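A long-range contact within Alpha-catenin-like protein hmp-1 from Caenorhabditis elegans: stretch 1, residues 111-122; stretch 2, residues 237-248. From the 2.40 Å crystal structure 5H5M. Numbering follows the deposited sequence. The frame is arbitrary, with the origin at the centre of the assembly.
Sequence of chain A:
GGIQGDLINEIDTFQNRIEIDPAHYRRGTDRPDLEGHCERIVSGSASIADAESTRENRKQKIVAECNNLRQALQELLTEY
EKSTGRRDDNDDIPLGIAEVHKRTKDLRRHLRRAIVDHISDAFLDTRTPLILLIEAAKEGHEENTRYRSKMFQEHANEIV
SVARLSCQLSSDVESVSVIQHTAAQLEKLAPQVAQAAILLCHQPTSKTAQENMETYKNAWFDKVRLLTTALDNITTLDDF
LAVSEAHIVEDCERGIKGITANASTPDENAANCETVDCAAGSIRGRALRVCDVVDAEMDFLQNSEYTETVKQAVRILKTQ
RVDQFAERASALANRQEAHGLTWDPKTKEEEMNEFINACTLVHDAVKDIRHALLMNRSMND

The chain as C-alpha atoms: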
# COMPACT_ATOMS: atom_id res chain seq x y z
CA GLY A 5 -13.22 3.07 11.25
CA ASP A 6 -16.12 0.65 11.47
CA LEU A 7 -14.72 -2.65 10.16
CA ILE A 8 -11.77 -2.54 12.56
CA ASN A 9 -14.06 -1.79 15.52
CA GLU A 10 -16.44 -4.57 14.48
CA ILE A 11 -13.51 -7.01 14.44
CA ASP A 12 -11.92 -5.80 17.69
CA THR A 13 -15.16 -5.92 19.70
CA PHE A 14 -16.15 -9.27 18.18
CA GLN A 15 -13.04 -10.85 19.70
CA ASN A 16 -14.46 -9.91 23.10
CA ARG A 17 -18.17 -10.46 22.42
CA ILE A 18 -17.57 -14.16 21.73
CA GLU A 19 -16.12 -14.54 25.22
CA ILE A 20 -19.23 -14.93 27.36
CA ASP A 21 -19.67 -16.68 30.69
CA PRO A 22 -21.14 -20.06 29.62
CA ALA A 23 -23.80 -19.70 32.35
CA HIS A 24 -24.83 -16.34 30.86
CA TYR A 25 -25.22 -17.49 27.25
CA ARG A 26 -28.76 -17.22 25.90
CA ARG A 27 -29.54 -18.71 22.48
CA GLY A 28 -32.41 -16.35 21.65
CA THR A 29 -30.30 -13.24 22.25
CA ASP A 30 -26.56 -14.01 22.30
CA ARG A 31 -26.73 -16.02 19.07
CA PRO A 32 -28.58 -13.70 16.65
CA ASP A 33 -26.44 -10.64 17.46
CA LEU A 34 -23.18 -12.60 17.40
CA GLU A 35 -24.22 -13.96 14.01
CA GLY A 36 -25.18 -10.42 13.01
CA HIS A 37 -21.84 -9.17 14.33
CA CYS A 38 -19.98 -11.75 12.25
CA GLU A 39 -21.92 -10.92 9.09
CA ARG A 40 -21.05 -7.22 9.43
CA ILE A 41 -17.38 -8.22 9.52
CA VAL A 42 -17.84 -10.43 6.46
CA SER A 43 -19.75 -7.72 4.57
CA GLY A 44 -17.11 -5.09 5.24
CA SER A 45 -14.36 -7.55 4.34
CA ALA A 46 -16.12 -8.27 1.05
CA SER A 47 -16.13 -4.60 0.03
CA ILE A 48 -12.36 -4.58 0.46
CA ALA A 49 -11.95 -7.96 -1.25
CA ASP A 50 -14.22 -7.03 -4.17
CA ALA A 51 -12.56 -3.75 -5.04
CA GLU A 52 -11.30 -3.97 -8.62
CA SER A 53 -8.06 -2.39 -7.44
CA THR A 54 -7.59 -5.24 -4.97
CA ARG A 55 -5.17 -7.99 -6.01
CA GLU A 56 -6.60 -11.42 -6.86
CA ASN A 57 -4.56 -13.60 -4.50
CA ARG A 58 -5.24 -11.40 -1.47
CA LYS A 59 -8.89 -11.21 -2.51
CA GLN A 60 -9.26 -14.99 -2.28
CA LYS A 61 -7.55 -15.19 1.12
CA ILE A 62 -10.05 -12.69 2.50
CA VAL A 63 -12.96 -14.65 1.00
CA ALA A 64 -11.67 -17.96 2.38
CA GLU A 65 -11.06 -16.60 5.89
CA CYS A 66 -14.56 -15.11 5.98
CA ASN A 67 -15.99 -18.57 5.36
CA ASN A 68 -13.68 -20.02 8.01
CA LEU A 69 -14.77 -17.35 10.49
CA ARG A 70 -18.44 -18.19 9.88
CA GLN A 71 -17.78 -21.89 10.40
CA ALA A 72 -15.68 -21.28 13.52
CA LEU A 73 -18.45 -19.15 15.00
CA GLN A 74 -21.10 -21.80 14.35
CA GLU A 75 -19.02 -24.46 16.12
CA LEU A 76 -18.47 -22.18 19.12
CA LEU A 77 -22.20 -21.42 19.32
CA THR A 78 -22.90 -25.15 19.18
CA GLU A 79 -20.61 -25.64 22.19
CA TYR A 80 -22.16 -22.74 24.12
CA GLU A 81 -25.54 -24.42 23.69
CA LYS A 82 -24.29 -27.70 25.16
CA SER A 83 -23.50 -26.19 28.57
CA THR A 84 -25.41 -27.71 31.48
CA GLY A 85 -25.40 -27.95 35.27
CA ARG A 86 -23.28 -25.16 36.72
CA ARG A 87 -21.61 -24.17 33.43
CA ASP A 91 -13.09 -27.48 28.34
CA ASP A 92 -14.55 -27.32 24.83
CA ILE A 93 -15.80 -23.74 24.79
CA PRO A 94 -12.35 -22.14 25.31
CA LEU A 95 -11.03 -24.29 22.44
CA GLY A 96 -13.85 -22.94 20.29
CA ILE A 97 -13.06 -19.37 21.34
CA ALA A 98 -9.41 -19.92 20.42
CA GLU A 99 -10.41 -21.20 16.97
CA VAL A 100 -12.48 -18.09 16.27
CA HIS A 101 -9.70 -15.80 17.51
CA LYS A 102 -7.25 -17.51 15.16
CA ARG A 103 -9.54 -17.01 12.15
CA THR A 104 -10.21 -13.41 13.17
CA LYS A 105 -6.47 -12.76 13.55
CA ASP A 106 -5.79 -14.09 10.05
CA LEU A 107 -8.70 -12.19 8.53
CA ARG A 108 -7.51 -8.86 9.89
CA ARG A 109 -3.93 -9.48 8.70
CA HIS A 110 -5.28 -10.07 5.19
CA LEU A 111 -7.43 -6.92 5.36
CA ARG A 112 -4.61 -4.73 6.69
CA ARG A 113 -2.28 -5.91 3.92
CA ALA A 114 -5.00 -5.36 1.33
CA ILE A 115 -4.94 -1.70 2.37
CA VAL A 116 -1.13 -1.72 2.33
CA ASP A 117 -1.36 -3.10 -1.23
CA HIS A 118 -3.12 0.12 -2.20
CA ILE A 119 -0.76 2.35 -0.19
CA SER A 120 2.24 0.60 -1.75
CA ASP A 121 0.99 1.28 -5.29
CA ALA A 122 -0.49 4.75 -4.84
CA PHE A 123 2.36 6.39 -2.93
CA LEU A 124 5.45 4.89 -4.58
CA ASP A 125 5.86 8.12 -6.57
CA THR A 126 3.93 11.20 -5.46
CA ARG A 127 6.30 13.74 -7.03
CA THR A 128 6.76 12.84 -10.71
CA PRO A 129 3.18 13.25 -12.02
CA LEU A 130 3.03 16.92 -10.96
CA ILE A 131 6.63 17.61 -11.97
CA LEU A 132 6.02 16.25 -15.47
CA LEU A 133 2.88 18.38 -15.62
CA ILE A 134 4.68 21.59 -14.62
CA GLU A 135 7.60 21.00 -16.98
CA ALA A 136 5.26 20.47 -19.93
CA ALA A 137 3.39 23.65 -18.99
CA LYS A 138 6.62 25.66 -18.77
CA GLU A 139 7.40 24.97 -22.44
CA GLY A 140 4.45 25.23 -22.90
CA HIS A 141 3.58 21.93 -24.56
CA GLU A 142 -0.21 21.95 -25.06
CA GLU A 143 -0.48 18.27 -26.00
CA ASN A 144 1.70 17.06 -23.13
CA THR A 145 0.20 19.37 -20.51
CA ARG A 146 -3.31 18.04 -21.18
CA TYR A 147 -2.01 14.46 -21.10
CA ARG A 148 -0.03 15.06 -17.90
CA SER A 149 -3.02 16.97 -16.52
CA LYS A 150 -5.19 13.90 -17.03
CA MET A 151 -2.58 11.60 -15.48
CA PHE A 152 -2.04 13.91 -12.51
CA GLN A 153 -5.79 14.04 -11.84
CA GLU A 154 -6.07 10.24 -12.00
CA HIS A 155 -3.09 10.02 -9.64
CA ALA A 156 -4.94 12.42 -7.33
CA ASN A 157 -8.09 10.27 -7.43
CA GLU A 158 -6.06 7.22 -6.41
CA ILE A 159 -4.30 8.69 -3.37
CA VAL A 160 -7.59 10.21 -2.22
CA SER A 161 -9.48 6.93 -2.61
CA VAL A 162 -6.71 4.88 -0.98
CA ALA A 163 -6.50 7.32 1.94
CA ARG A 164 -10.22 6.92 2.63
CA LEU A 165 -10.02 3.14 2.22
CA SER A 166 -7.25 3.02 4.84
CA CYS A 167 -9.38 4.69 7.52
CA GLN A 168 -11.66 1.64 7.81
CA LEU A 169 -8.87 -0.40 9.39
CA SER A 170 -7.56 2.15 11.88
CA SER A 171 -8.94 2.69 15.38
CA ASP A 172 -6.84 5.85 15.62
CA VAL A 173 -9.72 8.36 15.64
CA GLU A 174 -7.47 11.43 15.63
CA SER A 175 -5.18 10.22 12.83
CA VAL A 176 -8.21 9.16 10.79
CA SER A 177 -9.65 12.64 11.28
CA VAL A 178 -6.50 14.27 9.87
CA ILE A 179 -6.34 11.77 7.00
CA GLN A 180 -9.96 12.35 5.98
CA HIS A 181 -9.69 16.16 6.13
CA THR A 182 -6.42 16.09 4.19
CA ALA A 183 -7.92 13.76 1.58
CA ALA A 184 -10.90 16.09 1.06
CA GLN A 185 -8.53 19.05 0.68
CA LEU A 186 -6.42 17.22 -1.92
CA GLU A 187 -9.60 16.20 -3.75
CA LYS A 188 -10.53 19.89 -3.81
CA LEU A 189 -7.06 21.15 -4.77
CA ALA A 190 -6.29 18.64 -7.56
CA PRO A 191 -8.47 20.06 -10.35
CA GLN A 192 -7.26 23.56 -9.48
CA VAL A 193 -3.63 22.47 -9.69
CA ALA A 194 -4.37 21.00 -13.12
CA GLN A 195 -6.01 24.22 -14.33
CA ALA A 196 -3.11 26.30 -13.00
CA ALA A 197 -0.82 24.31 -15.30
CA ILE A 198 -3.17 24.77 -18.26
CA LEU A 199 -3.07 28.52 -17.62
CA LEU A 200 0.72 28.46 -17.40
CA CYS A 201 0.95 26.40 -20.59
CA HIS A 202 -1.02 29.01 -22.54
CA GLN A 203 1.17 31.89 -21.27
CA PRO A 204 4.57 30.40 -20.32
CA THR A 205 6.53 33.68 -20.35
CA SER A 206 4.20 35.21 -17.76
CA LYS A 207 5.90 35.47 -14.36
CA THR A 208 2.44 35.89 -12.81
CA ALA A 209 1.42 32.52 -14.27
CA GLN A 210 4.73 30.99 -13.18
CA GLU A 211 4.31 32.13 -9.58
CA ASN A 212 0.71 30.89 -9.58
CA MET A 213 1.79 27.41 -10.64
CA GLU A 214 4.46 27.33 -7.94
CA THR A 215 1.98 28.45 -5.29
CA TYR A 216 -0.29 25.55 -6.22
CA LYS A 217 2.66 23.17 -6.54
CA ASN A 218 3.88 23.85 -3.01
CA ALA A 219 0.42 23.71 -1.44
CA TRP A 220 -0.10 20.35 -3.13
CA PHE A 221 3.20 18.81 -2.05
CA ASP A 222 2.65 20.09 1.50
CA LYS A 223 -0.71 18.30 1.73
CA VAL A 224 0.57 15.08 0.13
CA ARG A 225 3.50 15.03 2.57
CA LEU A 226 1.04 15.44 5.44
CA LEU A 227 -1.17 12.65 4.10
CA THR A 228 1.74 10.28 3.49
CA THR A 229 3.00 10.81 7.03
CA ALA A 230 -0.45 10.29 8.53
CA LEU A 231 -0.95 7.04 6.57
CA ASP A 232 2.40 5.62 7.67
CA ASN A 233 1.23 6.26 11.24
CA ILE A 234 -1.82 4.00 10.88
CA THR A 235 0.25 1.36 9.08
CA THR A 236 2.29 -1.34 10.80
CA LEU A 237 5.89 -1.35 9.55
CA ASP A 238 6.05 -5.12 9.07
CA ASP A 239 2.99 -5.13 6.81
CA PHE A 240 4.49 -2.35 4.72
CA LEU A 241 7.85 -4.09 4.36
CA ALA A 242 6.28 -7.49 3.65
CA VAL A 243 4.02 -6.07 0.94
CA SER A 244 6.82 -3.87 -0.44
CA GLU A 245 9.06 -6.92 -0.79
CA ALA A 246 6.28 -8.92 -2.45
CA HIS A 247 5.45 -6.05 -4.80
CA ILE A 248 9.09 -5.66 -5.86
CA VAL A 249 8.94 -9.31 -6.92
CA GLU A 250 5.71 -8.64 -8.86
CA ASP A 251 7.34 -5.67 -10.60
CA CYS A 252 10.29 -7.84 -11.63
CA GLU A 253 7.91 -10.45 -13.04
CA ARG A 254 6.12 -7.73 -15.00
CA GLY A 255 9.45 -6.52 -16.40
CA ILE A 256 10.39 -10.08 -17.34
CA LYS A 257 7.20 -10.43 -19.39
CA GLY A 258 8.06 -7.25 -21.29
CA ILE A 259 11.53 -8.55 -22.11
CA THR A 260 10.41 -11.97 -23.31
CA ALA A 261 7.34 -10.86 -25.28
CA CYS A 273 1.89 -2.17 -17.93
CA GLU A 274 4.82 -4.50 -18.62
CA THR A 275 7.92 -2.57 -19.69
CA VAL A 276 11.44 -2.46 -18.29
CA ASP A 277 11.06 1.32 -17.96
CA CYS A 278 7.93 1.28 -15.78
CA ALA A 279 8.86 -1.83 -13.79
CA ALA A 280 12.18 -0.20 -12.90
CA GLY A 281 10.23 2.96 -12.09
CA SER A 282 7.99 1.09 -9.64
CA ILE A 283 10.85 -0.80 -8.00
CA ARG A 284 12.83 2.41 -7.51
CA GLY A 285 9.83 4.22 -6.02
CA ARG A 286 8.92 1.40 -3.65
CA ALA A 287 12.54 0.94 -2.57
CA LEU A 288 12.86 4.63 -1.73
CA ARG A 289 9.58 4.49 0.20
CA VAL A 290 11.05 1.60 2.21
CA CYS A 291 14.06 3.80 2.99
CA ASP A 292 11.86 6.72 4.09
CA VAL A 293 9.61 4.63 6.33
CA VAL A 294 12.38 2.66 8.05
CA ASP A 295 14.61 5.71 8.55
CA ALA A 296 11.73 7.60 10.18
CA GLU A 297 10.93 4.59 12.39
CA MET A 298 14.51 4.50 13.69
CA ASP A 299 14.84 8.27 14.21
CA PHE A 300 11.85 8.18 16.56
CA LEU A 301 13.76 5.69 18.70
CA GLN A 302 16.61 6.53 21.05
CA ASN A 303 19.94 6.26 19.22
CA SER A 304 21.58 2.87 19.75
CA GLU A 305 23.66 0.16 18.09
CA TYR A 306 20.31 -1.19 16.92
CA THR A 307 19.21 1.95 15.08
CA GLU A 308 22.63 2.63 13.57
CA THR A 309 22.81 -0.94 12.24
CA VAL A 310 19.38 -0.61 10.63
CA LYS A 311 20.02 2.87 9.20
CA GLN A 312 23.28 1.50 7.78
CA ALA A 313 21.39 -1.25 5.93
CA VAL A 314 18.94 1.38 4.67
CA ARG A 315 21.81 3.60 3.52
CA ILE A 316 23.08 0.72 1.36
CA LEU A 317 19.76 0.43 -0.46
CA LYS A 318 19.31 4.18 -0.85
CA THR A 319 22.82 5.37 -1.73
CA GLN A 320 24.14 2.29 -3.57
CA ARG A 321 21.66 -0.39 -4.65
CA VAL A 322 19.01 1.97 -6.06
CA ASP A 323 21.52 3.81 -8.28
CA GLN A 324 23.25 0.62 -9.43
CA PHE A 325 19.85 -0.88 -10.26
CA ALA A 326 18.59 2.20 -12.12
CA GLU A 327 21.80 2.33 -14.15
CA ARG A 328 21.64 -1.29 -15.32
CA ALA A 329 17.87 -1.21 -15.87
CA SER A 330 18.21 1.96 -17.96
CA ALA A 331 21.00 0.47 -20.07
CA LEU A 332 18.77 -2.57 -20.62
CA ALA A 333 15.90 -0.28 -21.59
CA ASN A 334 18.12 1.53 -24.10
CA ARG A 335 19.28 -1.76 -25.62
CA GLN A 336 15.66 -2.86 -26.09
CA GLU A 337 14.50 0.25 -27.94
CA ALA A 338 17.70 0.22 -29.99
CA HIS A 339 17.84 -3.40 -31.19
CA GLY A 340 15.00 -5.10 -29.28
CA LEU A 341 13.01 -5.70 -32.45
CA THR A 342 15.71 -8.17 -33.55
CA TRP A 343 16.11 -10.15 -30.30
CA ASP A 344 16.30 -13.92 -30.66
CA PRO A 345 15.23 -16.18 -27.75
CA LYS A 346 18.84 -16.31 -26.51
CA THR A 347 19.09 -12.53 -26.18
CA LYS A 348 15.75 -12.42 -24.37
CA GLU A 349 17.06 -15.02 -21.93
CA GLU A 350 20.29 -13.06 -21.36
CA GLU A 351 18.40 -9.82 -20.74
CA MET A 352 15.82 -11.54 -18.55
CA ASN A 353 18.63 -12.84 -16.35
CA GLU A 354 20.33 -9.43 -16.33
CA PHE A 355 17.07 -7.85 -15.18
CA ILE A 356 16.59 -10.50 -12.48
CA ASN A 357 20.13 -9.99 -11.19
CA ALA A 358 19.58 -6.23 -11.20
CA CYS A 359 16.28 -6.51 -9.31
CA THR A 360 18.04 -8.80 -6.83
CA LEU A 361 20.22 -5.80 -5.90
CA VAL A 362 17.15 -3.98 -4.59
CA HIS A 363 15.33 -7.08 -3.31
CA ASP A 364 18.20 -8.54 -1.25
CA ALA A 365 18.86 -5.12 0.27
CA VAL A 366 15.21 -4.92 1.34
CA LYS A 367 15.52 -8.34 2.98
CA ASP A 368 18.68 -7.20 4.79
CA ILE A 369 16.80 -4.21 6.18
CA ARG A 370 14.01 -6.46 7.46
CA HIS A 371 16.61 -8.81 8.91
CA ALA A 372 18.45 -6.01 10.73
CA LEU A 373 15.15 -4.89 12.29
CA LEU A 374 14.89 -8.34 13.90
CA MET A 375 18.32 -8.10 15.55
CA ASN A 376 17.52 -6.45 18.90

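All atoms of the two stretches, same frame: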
# COMPACT_ATOMS: atom_id res chain seq x y z
N LEU A 111 -6.77 -8.20 5.63
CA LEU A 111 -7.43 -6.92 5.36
C LEU A 111 -6.43 -5.77 5.44
O LEU A 111 -6.41 -4.89 4.57
CB LEU A 111 -8.58 -6.69 6.33
CG LEU A 111 -9.76 -7.67 6.26
CD1 LEU A 111 -10.62 -7.56 7.50
CD2 LEU A 111 -10.59 -7.43 5.00
N ARG A 112 -5.61 -5.78 6.49
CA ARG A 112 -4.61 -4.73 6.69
C ARG A 112 -3.67 -4.67 5.49
O ARG A 112 -3.35 -3.59 5.00
CB ARG A 112 -3.80 -4.96 7.97
CG ARG A 112 -4.59 -4.84 9.27
CD ARG A 112 -5.17 -3.45 9.48
NE ARG A 112 -4.34 -2.63 10.36
CZ ARG A 112 -3.45 -1.73 9.93
NH1 ARG A 112 -3.29 -1.54 8.62
NH2 ARG A 112 -2.73 -1.04 10.80
N ARG A 113 -3.25 -5.84 5.01
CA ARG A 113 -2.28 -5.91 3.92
C ARG A 113 -2.94 -5.62 2.57
O ARG A 113 -2.25 -5.28 1.61
CB ARG A 113 -1.59 -7.27 3.91
CG ARG A 113 -0.64 -7.45 5.09
CD ARG A 113 0.17 -8.73 5.01
NE ARG A 113 1.11 -8.84 6.12
CZ ARG A 113 2.05 -9.77 6.22
NH1 ARG A 113 2.19 -10.68 5.27
NH2 ARG A 113 2.86 -9.79 7.27
N ALA A 114 -4.26 -5.76 2.52
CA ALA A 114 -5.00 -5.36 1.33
C ALA A 114 -4.95 -3.84 1.20
O ALA A 114 -4.83 -3.30 0.10
CB ALA A 114 -6.45 -5.85 1.39
N ILE A 115 -5.06 -3.16 2.34
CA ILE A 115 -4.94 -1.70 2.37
C ILE A 115 -3.50 -1.28 2.05
O ILE A 115 -3.27 -0.33 1.31
CB ILE A 115 -5.39 -1.13 3.74
CG1 ILE A 115 -6.86 -0.70 3.68
CG2 ILE A 115 -4.54 0.05 4.16
CD1 ILE A 115 -7.84 -1.79 3.26
N VAL A 116 -2.54 -2.02 2.59
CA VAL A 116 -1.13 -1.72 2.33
C VAL A 116 -0.80 -1.95 0.85
O VAL A 116 0.04 -1.23 0.29
CB VAL A 116 -0.20 -2.57 3.22
CG1 VAL A 116 1.26 -2.29 2.90
CG2 VAL A 116 -0.48 -2.26 4.68
N ASP A 117 -1.46 -2.92 0.22
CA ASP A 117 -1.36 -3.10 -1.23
C ASP A 117 -1.63 -1.80 -1.98
O ASP A 117 -0.89 -1.42 -2.88
CB ASP A 117 -2.35 -4.16 -1.73
CG ASP A 117 -1.83 -5.57 -1.59
OD1 ASP A 117 -2.67 -6.47 -1.39
OD2 ASP A 117 -0.60 -5.78 -1.68
N HIS A 118 -2.71 -1.13 -1.58
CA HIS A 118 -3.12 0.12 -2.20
C HIS A 118 -2.14 1.25 -1.88
O HIS A 118 -1.78 2.02 -2.76
CB HIS A 118 -4.54 0.49 -1.74
CG HIS A 118 -5.60 -0.42 -2.27
ND1 HIS A 118 -5.79 -1.70 -1.79
CD2 HIS A 118 -6.52 -0.25 -3.25
CE1 HIS A 118 -6.79 -2.27 -2.44
NE2 HIS A 118 -7.24 -1.41 -3.34
N ILE A 119 -1.72 1.33 -0.62
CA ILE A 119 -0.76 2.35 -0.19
C ILE A 119 0.58 2.17 -0.90
O ILE A 119 1.22 3.15 -1.30
CB ILE A 119 -0.55 2.31 1.33
CG1 ILE A 119 -1.85 2.64 2.06
CG2 ILE A 119 0.55 3.27 1.76
CD1 ILE A 119 -1.74 2.67 3.56
N SER A 120 0.99 0.92 -1.06
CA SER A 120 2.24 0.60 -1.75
C SER A 120 2.22 1.11 -3.19
O SER A 120 3.17 1.74 -3.63
CB SER A 120 2.50 -0.91 -1.72
OG SER A 120 3.70 -1.25 -2.38
N ASP A 121 1.13 0.84 -3.90
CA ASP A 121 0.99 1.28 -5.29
C ASP A 121 0.83 2.79 -5.42
O ASP A 121 1.52 3.43 -6.23
CB ASP A 121 -0.22 0.60 -5.96
CG ASP A 121 -0.03 -0.90 -6.13
OD1 ASP A 121 1.13 -1.36 -6.13
OD2 ASP A 121 -1.04 -1.61 -6.28
N ALA A 122 -0.07 3.37 -4.63
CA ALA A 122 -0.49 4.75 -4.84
C ALA A 122 0.56 5.78 -4.44
O ALA A 122 0.59 6.88 -4.99
CB ALA A 122 -1.78 5.01 -4.07
N LEU A 237 4.67 -1.28 10.36
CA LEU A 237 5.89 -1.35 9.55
C LEU A 237 6.10 -2.71 8.89
O LEU A 237 6.52 -2.78 7.74
CB LEU A 237 7.10 -1.00 10.42
CG LEU A 237 8.48 -1.09 9.77
CD1 LEU A 237 8.55 -0.21 8.54
CD2 LEU A 237 9.56 -0.70 10.77
N ASP A 238 5.81 -3.79 9.62
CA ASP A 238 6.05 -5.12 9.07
C ASP A 238 5.16 -5.40 7.86
O ASP A 238 5.63 -5.98 6.87
CB ASP A 238 5.84 -6.19 10.12
CG ASP A 238 6.22 -7.57 9.61
OD1 ASP A 238 5.31 -8.35 9.26
OD2 ASP A 238 7.43 -7.86 9.53
N ASP A 239 3.89 -5.02 7.94
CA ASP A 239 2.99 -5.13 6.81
C ASP A 239 3.54 -4.38 5.60
O ASP A 239 3.56 -4.91 4.48
CB ASP A 239 1.60 -4.59 7.15
CG ASP A 239 0.84 -5.49 8.10
OD1 ASP A 239 1.17 -6.69 8.18
OD2 ASP A 239 -0.09 -5.00 8.77
N PHE A 240 4.01 -3.16 5.83
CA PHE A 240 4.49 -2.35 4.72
C PHE A 240 5.72 -2.97 4.07
O PHE A 240 5.82 -2.99 2.85
CB PHE A 240 4.81 -0.93 5.17
CG PHE A 240 5.19 -0.02 4.03
CD1 PHE A 240 4.22 0.52 3.22
CD2 PHE A 240 6.52 0.26 3.76
CE1 PHE A 240 4.56 1.35 2.16
CE2 PHE A 240 6.87 1.08 2.71
CZ PHE A 240 5.89 1.62 1.91
N LEU A 241 6.63 -3.49 4.88
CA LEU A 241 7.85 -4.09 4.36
C LEU A 241 7.58 -5.43 3.67
O LEU A 241 8.21 -5.76 2.68
CB LEU A 241 8.88 -4.27 5.47
CG LEU A 241 9.38 -2.98 6.13
CD1 LEU A 241 10.51 -3.28 7.09
CD2 LEU A 241 9.82 -1.96 5.08
N ALA A 242 6.62 -6.19 4.21
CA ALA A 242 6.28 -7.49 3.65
C ALA A 242 5.60 -7.34 2.29
O ALA A 242 5.89 -8.08 1.35
CB ALA A 242 5.38 -8.27 4.61
N VAL A 243 4.71 -6.36 2.19
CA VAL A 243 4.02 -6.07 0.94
C VAL A 243 4.99 -5.43 -0.07
O VAL A 243 4.98 -5.77 -1.25
CB VAL A 243 2.80 -5.15 1.16
CG1 VAL A 243 2.28 -4.61 -0.16
CG2 VAL A 243 1.71 -5.89 1.91
N SER A 244 5.82 -4.50 0.41
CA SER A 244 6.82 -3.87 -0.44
C SER A 244 7.73 -4.90 -1.09
O SER A 244 7.99 -4.85 -2.30
CB SER A 244 7.67 -2.87 0.35
OG SER A 244 6.93 -1.71 0.69
N GLU A 245 8.19 -5.86 -0.29
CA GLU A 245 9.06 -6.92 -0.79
C GLU A 245 8.33 -7.78 -1.83
O GLU A 245 8.89 -8.12 -2.86
CB GLU A 245 9.56 -7.78 0.36
CG GLU A 245 10.48 -8.91 -0.04
CD GLU A 245 10.89 -9.77 1.14
OE1 GLU A 245 11.11 -9.21 2.23
OE2 GLU A 245 10.98 -11.01 0.97
N ALA A 246 7.07 -8.11 -1.54
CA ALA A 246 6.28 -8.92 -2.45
C ALA A 246 5.98 -8.17 -3.74
O ALA A 246 5.93 -8.76 -4.82
CB ALA A 246 4.98 -9.35 -1.77
N HIS A 247 5.78 -6.86 -3.63
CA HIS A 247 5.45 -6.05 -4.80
C HIS A 247 6.66 -5.85 -5.70
O HIS A 247 6.53 -5.77 -6.92
CB HIS A 247 4.87 -4.70 -4.36
CG HIS A 247 3.43 -4.76 -3.95
ND1 HIS A 247 2.68 -3.64 -3.69
CD2 HIS A 247 2.61 -5.83 -3.75
CE1 HIS A 247 1.45 -4.00 -3.36
NE2 HIS A 247 1.39 -5.32 -3.38
N ILE A 248 7.85 -5.75 -5.10
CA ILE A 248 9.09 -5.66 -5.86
C ILE A 248 9.29 -6.91 -6.72
O ILE A 248 9.76 -6.83 -7.85
CB ILE A 248 10.30 -5.45 -4.92
CG1 ILE A 248 10.29 -4.03 -4.34
CG2 ILE A 248 11.61 -5.69 -5.65
CD1 ILE A 248 11.35 -3.79 -3.29
O HOH W 1 6.32 -0.35 -1.63

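Two polar clusters, one toward each end of the contact, join these two helices. One is centred on His 247. His 247 NE2 donates a hydrogen bond to Asp 117 OD2 at 2.7 Å. The N-H...O angle is 130°, so the bond is short but bent. The carboxylate oxygen lies at the edge of the imidazole, near the ring plane, where a ring nitrogen can reach it. On the other nitrogen, His 247 ND1 and Ser 120 OG form a hydrogen bond of 2.9 Å. Histidine suits this place because its two ring nitrogens can engage two residues of the facing helix at once. Asp 117 and Ser 120 are three residues apart, nearly one helical turn, which puts both within reach of one ring. His 247 holds chi1 in the m well, and its CA-to-CB bond points toward the first helix. The other carboxylate oxygen of Asp 117 is hydrogen-bonded elsewhere in the structure, so this buried acid is satisfied at both oxygens.

The second cluster is built on Arg 113. Arg 113 NE donates to Asp 239 OD1 at 3.0 Å with an angle of 170°, a nearly straight hydrogen bond that is also a salt bridge. The acid oxygen sits at the edge of the guanidinium, near its plane. A longer salt bridge runs from Arg 113 NH2 to Asp 238 OD1, at 3.5 Å. The arginine starts sideways at its CA-to-CB bond. Its chain is m at chi1 and then extended, t at chi2 and chi3, which carries the charged end to the second helix. There it sits as a knob among Asp 238, Asp 239, Ala 242 and Val 243. Ala 242 CB lies over one face of the guanidinium, 4.0 Å from Arg 113 NH2. The methyl gives that face an apolar surface to rest on.

A water completes the polar set. The water oxygen is 2.9 Å from Ser 120 OG and donates to Ser 244 OG at 2.8 Å. Ser 120 OG and Ser 244 OG are 4.5 Å apart, and the water bridges them. Ser 244 OG also donates to Phe 240 O at 2.7 Å, within its own helix.

The two valines pack between the clusters, and Phe 240 and Ile 119 extend the apolar patch to one side. Val 116 and Val 243 both point toward the opposing helix, and Val 116 CG1 approaches Val 243 CB to 3.7 Å. Val 243 is a knob among Arg 113, Val 116, Asp 117 and Ser 120. Its compact branched side chain fits between neighbours on successive turns. Val 116 CG1 also lies 4.1 Å from Phe 240 CD1. Further out, Ile 119 CG2 is 4.5 Å from Phe 240 CE1. These four apolar residues are buried.

The helix axes approach to 9.4 Å and cross at -61°. Together the stretches bury 587 Å². Ala 114 and His 118 point away, and His 118 ND1 donates to Ala 114 O at 2.7 Å.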